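Iron(III) ABC transporter, periplasmic iron-compound-binding protein (PDB 3TEF) probably binds ferric catecholate siderophores in the periplasm of Vibrio cholerae and passes them to an ABC transporter for iron uptake. Local coordinates at residues Leu15-Pro19 / Lys126-Glu131; Asp184-Ser188 / Met273-Met277. The contacts are given in a common frame with arbitrary orientation. Numbering follows the deposited sequence.

Contact 1 of 2, residues Leu15-Pro19 / Lys126-Glu131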
ATOM      1  N   LEU A  15      24.010   4.524  -5.737  1.00 30.47           N
ATOM      2  CA  LEU A  15      24.574   3.185  -5.789  1.00 29.48           C
ATOM      3  C   LEU A  15      24.811   2.769  -7.231  1.00 29.43           C
ATOM      4  O   LEU A  15      24.197   3.301  -8.160  1.00 33.76           O
ATOM      5  CB  LEU A  15      23.648   2.168  -5.107  1.00 28.49           C
ATOM      6  CG  LEU A  15      22.345   1.879  -5.845  1.00 28.88           C
ATOM      7  CD1 LEU A  15      21.802   0.494  -5.465  1.00 26.77           C
ATOM      8  CD2 LEU A  15      21.325   2.975  -5.581  1.00 26.53           C
ATOM      9  N   GLU A  16      25.711   1.816  -7.410  1.00 34.58           N
ATOM     10  CA  GLU A  16      25.932   1.201  -8.709  1.00 37.17           C
ATOM     11  C   GLU A  16      24.689   0.448  -9.196  1.00 35.86           C
ATOM     12  O   GLU A  16      24.030  -0.261  -8.431  1.00 32.01           O
ATOM     13  CB  GLU A  16      27.128   0.261  -8.619  1.00 40.17           C
ATOM     14  CG  GLU A  16      27.400  -0.541  -9.877  1.00 48.47           C
ATOM     15  CD  GLU A  16      28.662  -1.375  -9.754  1.00 54.83           C
ATOM     16  OE1 GLU A  16      29.670  -0.846  -9.233  1.00 57.33           O
ATOM     17  OE2 GLU A  16      28.639  -2.558 -10.163  1.00 60.45           O
ATOM     18  N   GLN A  17      24.366   0.604 -10.472  1.00 33.95           N
ATOM     19  CA  GLN A  17      23.227  -0.106 -11.048  1.00 35.41           C
ATOM     20  C   GLN A  17      23.315  -1.623 -10.915  1.00 33.35           C
ATOM     21  O   GLN A  17      24.403  -2.199 -10.815  1.00 33.53           O
ATOM     22  CB  GLN A  17      23.049   0.266 -12.518  1.00 35.35           C
ATOM     23  CG  GLN A  17      22.043   1.362 -12.747  1.00 37.33           C
ATOM     24  CD  GLN A  17      21.763   1.582 -14.222  1.00 41.02           C
ATOM     25  OE1 GLN A  17      20.612   1.744 -14.634  1.00 39.89           O
ATOM     26  NE2 GLN A  17      22.819   1.584 -15.026  1.00 43.06           N
ATOM     27  N   LYS A  18      22.147  -2.255 -10.932  1.00 31.08           N
ATOM     28  CA  LYS A  18      22.023  -3.710 -10.877  1.00 34.37           C
ATOM     29  C   LYS A  18      22.735  -4.325  -9.684  1.00 32.40           C
ATOM     30  O   LYS A  18      23.618  -5.169  -9.842  1.00 32.39           O
ATOM     31  CB  LYS A  18      22.477  -4.344 -12.191  1.00 37.13           C
ATOM     32  CG  LYS A  18      21.527  -4.019 -13.334  1.00 37.74           C
ATOM     33  CD  LYS A  18      22.252  -3.450 -14.537  1.00 43.08           C
ATOM     34  CE  LYS A  18      22.830  -4.564 -15.400  1.00 49.51           C
ATOM     35  NZ  LYS A  18      21.765  -5.433 -15.981  1.00 49.06           N
ATOM     36  N   PRO A  19      22.338  -3.907  -8.477  1.00 30.94           N
ATOM     37  CA  PRO A  19      22.877  -4.530  -7.268  1.00 28.59           C
ATOM     38  C   PRO A  19      22.506  -6.007  -7.254  1.00 31.51           C
ATOM     39  O   PRO A  19      21.367  -6.359  -7.570  1.00 29.38           O
ATOM     40  CB  PRO A  19      22.170  -3.773  -6.137  1.00 28.26           C
ATOM     41  CG  PRO A  19      20.930  -3.210  -6.761  1.00 31.23           C
ATOM     42  CD  PRO A  19      21.324  -2.882  -8.171  1.00 32.21           C
ATOM     43  N   LYS A 126      15.305   2.342 -12.631  1.00 25.88           N
ATOM     44  CA  LYS A 126      16.636   2.932 -12.711  1.00 25.62           C
ATOM     45  C   LYS A 126      17.676   2.087 -11.986  1.00 28.52           C
ATOM     46  O   LYS A 126      18.780   1.890 -12.480  1.00 28.17           O
ATOM     47  CB  LYS A 126      16.632   4.368 -12.166  1.00 27.98           C
ATOM     48  CG  LYS A 126      15.758   5.317 -12.982  1.00 30.94           C
ATOM     49  CD  LYS A 126      15.836   6.761 -12.501  1.00 29.64           C
ATOM     50  CE  LYS A 126      15.021   6.988 -11.230  1.00 29.18           C
ATOM     51  NZ  LYS A 126      14.957   8.442 -10.857  1.00 32.56           N
ATOM     52  N   VAL A 127      17.326   1.584 -10.811  1.00 26.10           N
ATOM     53  CA  VAL A 127      18.264   0.774 -10.059  1.00 23.69           C
ATOM     54  C   VAL A 127      18.653  -0.498 -10.813  1.00 26.15           C
ATOM     55  O   VAL A 127      19.820  -0.895 -10.808  1.00 29.73           O
ATOM     56  CB  VAL A 127      17.688   0.407  -8.679  1.00 25.98           C
ATOM     57  CG1 VAL A 127      18.499  -0.713  -8.032  1.00 28.69           C
ATOM     58  CG2 VAL A 127      17.645   1.657  -7.797  1.00 26.85           C
ATOM     59  N   PHE A 128      17.677  -1.138 -11.450  1.00 23.96           N
ATOM     60  CA  PHE A 128      17.931  -2.427 -12.092  1.00 26.29           C
ATOM     61  C   PHE A 128      18.044  -2.369 -13.610  1.00 28.03           C
ATOM     62  O   PHE A 128      18.121  -3.406 -14.270  1.00 29.78           O
ATOM     63  CB  PHE A 128      16.884  -3.452 -11.644  1.00 25.29           C
ATOM     64  CG  PHE A 128      16.924  -3.707 -10.166  1.00 26.81           C
ATOM     65  CD1 PHE A 128      17.896  -4.535  -9.622  1.00 27.43           C
ATOM     66  CD2 PHE A 128      16.027  -3.081  -9.315  1.00 28.41           C
ATOM     67  CE1 PHE A 128      17.962  -4.758  -8.248  1.00 25.77           C
ATOM     68  CE2 PHE A 128      16.082  -3.303  -7.938  1.00 28.24           C
ATOM     69  CZ  PHE A 128      17.057  -4.136  -7.410  1.00 24.42           C
ATOM     70  N   ALA A 129      18.075  -1.157 -14.153  1.00 28.89           N
ATOM     71  CA  ALA A 129      18.139  -0.974 -15.606  1.00 31.29           C
ATOM     72  C   ALA A 129      17.034  -1.740 -16.339  1.00 32.55           C
ATOM     73  O   ALA A 129      17.284  -2.428 -17.335  1.00 35.23           O
ATOM     74  CB  ALA A 129      19.515  -1.383 -16.131  1.00 34.64           C
ATOM     75  N   ILE A 130      15.809  -1.622 -15.841  1.00 30.53           N
ATOM     76  CA  ILE A 130      14.663  -2.213 -16.515  1.00 25.25           C
ATOM     77  C   ILE A 130      13.594  -1.169 -16.802  1.00 26.27           C
ATOM     78  O   ILE A 130      12.397  -1.441 -16.697  1.00 28.66           O
ATOM     79  CB  ILE A 130      14.053  -3.376 -15.713  1.00 28.44           C
ATOM     80  CG1 ILE A 130      13.708  -2.917 -14.296  1.00 26.72           C
ATOM     81  CG2 ILE A 130      15.015  -4.545 -15.666  1.00 29.52           C
ATOM     82  CD1 ILE A 130      13.051  -4.000 -13.442  1.00 27.15           C
ATOM     83  N   GLU A 131      14.035   0.029 -17.173  1.00 29.54           N
ATOM     84  CA  GLU A 131      13.124   1.131 -17.456  1.00 27.47           C
ATOM     85  C   GLU A 131      11.985   0.784 -18.435  1.00 27.80           C
ATOM     86  O   GLU A 131      10.840   1.180 -18.214  1.00 29.64           O
ATOM     87  CB  GLU A 131      13.902   2.345 -17.984  1.00 29.63           C
ATOM     88  CG  GLU A 131      14.912   2.917 -16.998  1.00 30.05           C
ATOM     89  CD  GLU A 131      16.296   2.287 -17.110  1.00 34.67           C
ATOM     90  OE1 GLU A 131      16.419   1.149 -17.630  1.00 33.91           O
ATOM     91  OE2 GLU A 131      17.268   2.945 -16.670  1.00 35.43           O
TER

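Contact 2 of 2, residues Asp184-Ser188 / Met273-Met277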
ATOM      1  N   ASP A 184      -6.899   9.812  -7.140  1.00 27.20           N
ATOM      2  CA  ASP A 184      -6.625   9.002  -8.326  1.00 30.05           C
ATOM      3  C   ASP A 184      -7.853   8.339  -8.900  1.00 30.52           C
ATOM      4  O   ASP A 184      -7.991   8.257 -10.105  1.00 33.29           O
ATOM      5  CB  ASP A 184      -5.568   7.942  -8.022  1.00 27.38           C
ATOM      6  CG  ASP A 184      -4.282   8.546  -7.513  1.00 29.20           C
ATOM      7  OD1 ASP A 184      -3.832   9.564  -8.079  1.00 33.23           O
ATOM      8  OD2 ASP A 184      -3.722   8.014  -6.534  1.00 31.25           O
ATOM      9  N   PHE A 185      -8.740   7.858  -8.039  1.00 27.09           N
ATOM     10  CA  PHE A 185      -9.898   7.110  -8.495  1.00 28.84           C
ATOM     11  C   PHE A 185     -11.124   8.002  -8.684  1.00 28.13           C
ATOM     12  O   PHE A 185     -12.148   7.558  -9.209  1.00 34.44           O
ATOM     13  CB  PHE A 185     -10.191   5.967  -7.526  1.00 27.99           C
ATOM     14  CG  PHE A 185      -9.204   4.834  -7.613  1.00 27.86           C
ATOM     15  CD1 PHE A 185      -8.910   4.242  -8.832  1.00 27.13           C
ATOM     16  CD2 PHE A 185      -8.556   4.369  -6.477  1.00 25.25           C
ATOM     17  CE1 PHE A 185      -8.008   3.191  -8.920  1.00 29.72           C
ATOM     18  CE2 PHE A 185      -7.642   3.315  -6.556  1.00 28.63           C
ATOM     19  CZ  PHE A 185      -7.373   2.720  -7.773  1.00 27.27           C
ATOM     20  N   GLY A 186     -11.016   9.245  -8.223  1.00 30.43           N
ATOM     21  CA  GLY A 186     -11.991  10.271  -8.551  1.00 35.68           C
ATOM     22  C   GLY A 186     -13.234  10.393  -7.690  1.00 38.87           C
ATOM     23  O   GLY A 186     -14.195  11.058  -8.085  1.00 37.63           O
ATOM     24  N   PHE A 187     -13.240   9.765  -6.519  1.00 32.70           N
ATOM     25  CA  PHE A 187     -14.340   9.968  -5.586  1.00 29.66           C
ATOM     26  C   PHE A 187     -14.160  11.305  -4.885  1.00 30.22           C
ATOM     27  O   PHE A 187     -13.050  11.826  -4.796  1.00 30.87           O
ATOM     28  CB  PHE A 187     -14.364   8.864  -4.526  1.00 26.85           C
ATOM     29  CG  PHE A 187     -14.855   7.540  -5.024  1.00 25.18           C
ATOM     30  CD1 PHE A 187     -16.207   7.305  -5.200  1.00 29.30           C
ATOM     31  CD2 PHE A 187     -13.962   6.508  -5.273  1.00 29.21           C
ATOM     32  CE1 PHE A 187     -16.657   6.085  -5.642  1.00 30.34           C
ATOM     33  CE2 PHE A 187     -14.407   5.271  -5.714  1.00 26.42           C
ATOM     34  CZ  PHE A 187     -15.756   5.056  -5.896  1.00 30.91           C
ATOM     35  N   SER A 188     -15.251  11.862  -4.373  1.00 32.61           N
ATOM     36  CA  SER A 188     -15.140  12.991  -3.458  1.00 32.23           C
ATOM     37  C   SER A 188     -15.376  12.465  -2.042  1.00 32.97           C
ATOM     38  O   SER A 188     -15.964  11.398  -1.863  1.00 32.10           O
ATOM     39  CB  SER A 188     -16.148  14.092  -3.818  1.00 39.15           C
ATOM     40  OG  SER A 188     -17.479  13.623  -3.691  1.00 39.35           O
ATOM     41  N   MET A 273      -5.955  -2.967  -6.248  1.00 20.90           N
ATOM     42  CA  MET A 273      -6.704  -1.750  -5.948  1.00 18.24           C
ATOM     43  C   MET A 273      -7.604  -1.383  -7.121  1.00 24.06           C
ATOM     44  O   MET A 273      -8.764  -1.029  -6.934  1.00 24.74           O
ATOM     45  CB  MET A 273      -5.758  -0.585  -5.641  1.00 20.52           C
ATOM     46  CG  MET A 273      -4.915  -0.801  -4.376  1.00 20.32           C
ATOM     47  SD  MET A 273      -3.580   0.391  -4.234  1.00 21.93           S
ATOM     48  CE  MET A 273      -4.522   1.919  -4.138  1.00 23.35           C
ATOM     49  N   VAL A 274      -7.041  -1.426  -8.323  1.00 21.34           N
ATOM     50  CA  VAL A 274      -7.817  -1.158  -9.535  1.00 27.68           C
ATOM     51  C   VAL A 274      -9.006  -2.122  -9.659  1.00 27.93           C
ATOM     52  O   VAL A 274     -10.148  -1.701  -9.894  1.00 27.48           O
ATOM     53  CB  VAL A 274      -6.937  -1.244 -10.793  1.00 26.63           C
ATOM     54  CG1 VAL A 274      -7.803  -1.373 -12.046  1.00 29.00           C
ATOM     55  CG2 VAL A 274      -6.033  -0.026 -10.889  1.00 24.01           C
ATOM     56  N   ALA A 275      -8.742  -3.409  -9.480  1.00 24.49           N
ATOM     57  CA  ALA A 275      -9.807  -4.410  -9.539  1.00 28.90           C
ATOM     58  C   ALA A 275     -10.895  -4.116  -8.511  1.00 31.33           C
ATOM     59  O   ALA A 275     -12.084  -4.237  -8.810  1.00 32.87           O
ATOM     60  CB  ALA A 275      -9.257  -5.813  -9.345  1.00 28.76           C
ATOM     61  N   ASP A 276     -10.496  -3.739  -7.298  1.00 26.51           N
ATOM     62  CA  ASP A 276     -11.470  -3.442  -6.250  1.00 27.50           C
ATOM     63  C   ASP A 276     -12.350  -2.259  -6.637  1.00 33.41           C
ATOM     64  O   ASP A 276     -13.563  -2.285  -6.419  1.00 34.32           O
ATOM     65  CB  ASP A 276     -10.800  -3.155  -4.897  1.00 25.81           C
ATOM     66  CG  ASP A 276     -10.232  -4.396  -4.231  1.00 26.97           C
ATOM     67  OD1 ASP A 276     -10.594  -5.533  -4.620  1.00 28.10           O
ATOM     68  OD2 ASP A 276      -9.425  -4.227  -3.285  1.00 24.89           O
ATOM     69  N   MET A 277     -11.736  -1.218  -7.197  1.00 30.93           N
ATOM     70  CA  MET A 277     -12.472  -0.018  -7.585  1.00 29.00           C
ATOM     71  C   MET A 277     -13.429  -0.320  -8.745  1.00 35.22           C
ATOM     72  O   MET A 277     -14.571   0.137  -8.753  1.00 38.55           O
ATOM     73  CB  MET A 277     -11.518   1.124  -7.945  1.00 31.85           C
ATOM     74  CG  MET A 277     -10.711   1.704  -6.770  1.00 30.98           C
ATOM     75  SD  MET A 277     -11.608   2.770  -5.596  1.00 35.38           S
ATOM     76  CE  MET A 277     -12.322   1.554  -4.499  1.00 33.10           C
TER

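Contact 1 of 2, residues Leu15-Pro19 / Lys126-Glu131
A turn leaving a β-hairpin docks here against the C-terminal end of a long α-helix, at the periphery of the N-terminal lobe of a periplasmic binding protein of the solute-binding protein 8 family. Segment 15-19 carries the end of hairpin strand 11-16 and the link toward strand 22-25, the first strand to enter the lobe's parallel sheet; segment 126-131 takes in the last turn of helix 113-128 and the start of helix 131-154. The example illustrates a general principle: carbonyls in the last turn of a helix lack partners further along it, so another part of the chain can supply a donor. K18, with phi and psi of 55° and 59°, sits in a left-handed conformation, and so does A129, the residue by which the chain departs from its helix. The closest CA pair, K18 with F128, lies at 4.5 Å. Beside the polar link, P19 makes the closer apolar contacts: its CD is 3.6 Å from CG1 of V127 and its CG is 3.7 Å from CE1 of F128. L82 of strand 82-85 touches L15, P19, V127 and F128, tying the junction to the lobe's sheet. CD of K18 passes 3.8 Å from CB of A129. The central bond is nearly straight: N of K18 donates to O of V127 at 2.7 Å, with an angle of 170° at the hydrogen.

Contact 2 of 2, residues Asp184-Ser188 / Met273-Met277
Residues 184-188 follow helix 180-184 as an irregular loop leading into strand 188-189, whereas 273-277 is a run of regular helix within 267-279, with N of M277 hydrogen-bonded to O of M273 at 3.0 Å. The contact thus packs the loop before a strand of the C-terminal lobe's mixed sheet against the C-terminal helix. The backbones stay apart, the nearest CA atoms, those of F185 and M277, being 7.6 Å from each other. G186 breaks out of the helical conformation with positive phi (86°), and the CA-to-CB bonds of F185 and F187 both point toward the later helix. F185 makes most of the contact: CG of M277 lies 3.3 Å from its ring centroid and only 8° off the normal, a CH-pi contact over the face, while SD of M277 sits obliquely at 4.1 Å from the same centroid. That sulfur also meets the edge of F187, 5.1 Å from its centroid, so one methionine makes Met-aromatic contacts with two rings. CE of M273 approaches CE2 of F185 to 4.2 Å. F145 of helix 131-154 stacks on F185, extending the cluster into the long helix. With no hydrogen bond between the segments, their attachment depends on buried apolar, CH-pi and sulfur-aromatic contacts.

In the fold
The two contacts illustrate different ways of attaching chain to helix: contact 1 is centred on one backbone hydrogen bond at a partly buried periphery, contact 2 on aromatic and methionine side chains in a buried interior. Their centres are 31 Å apart and their nearest atoms about 18 Å, so they do not touch; contact 1 lies 23 Å from the chain centre, contact 2 only 13 Å. Helix 131-154 connects them, beginning in contact 1 and supplying F145 and I148 to the neighbourhood of F185. Such a long helix spanning two lobes is characteristic of this binding-protein class, in which ligand binds in the cleft between lobes; neither contact includes a bound ligand.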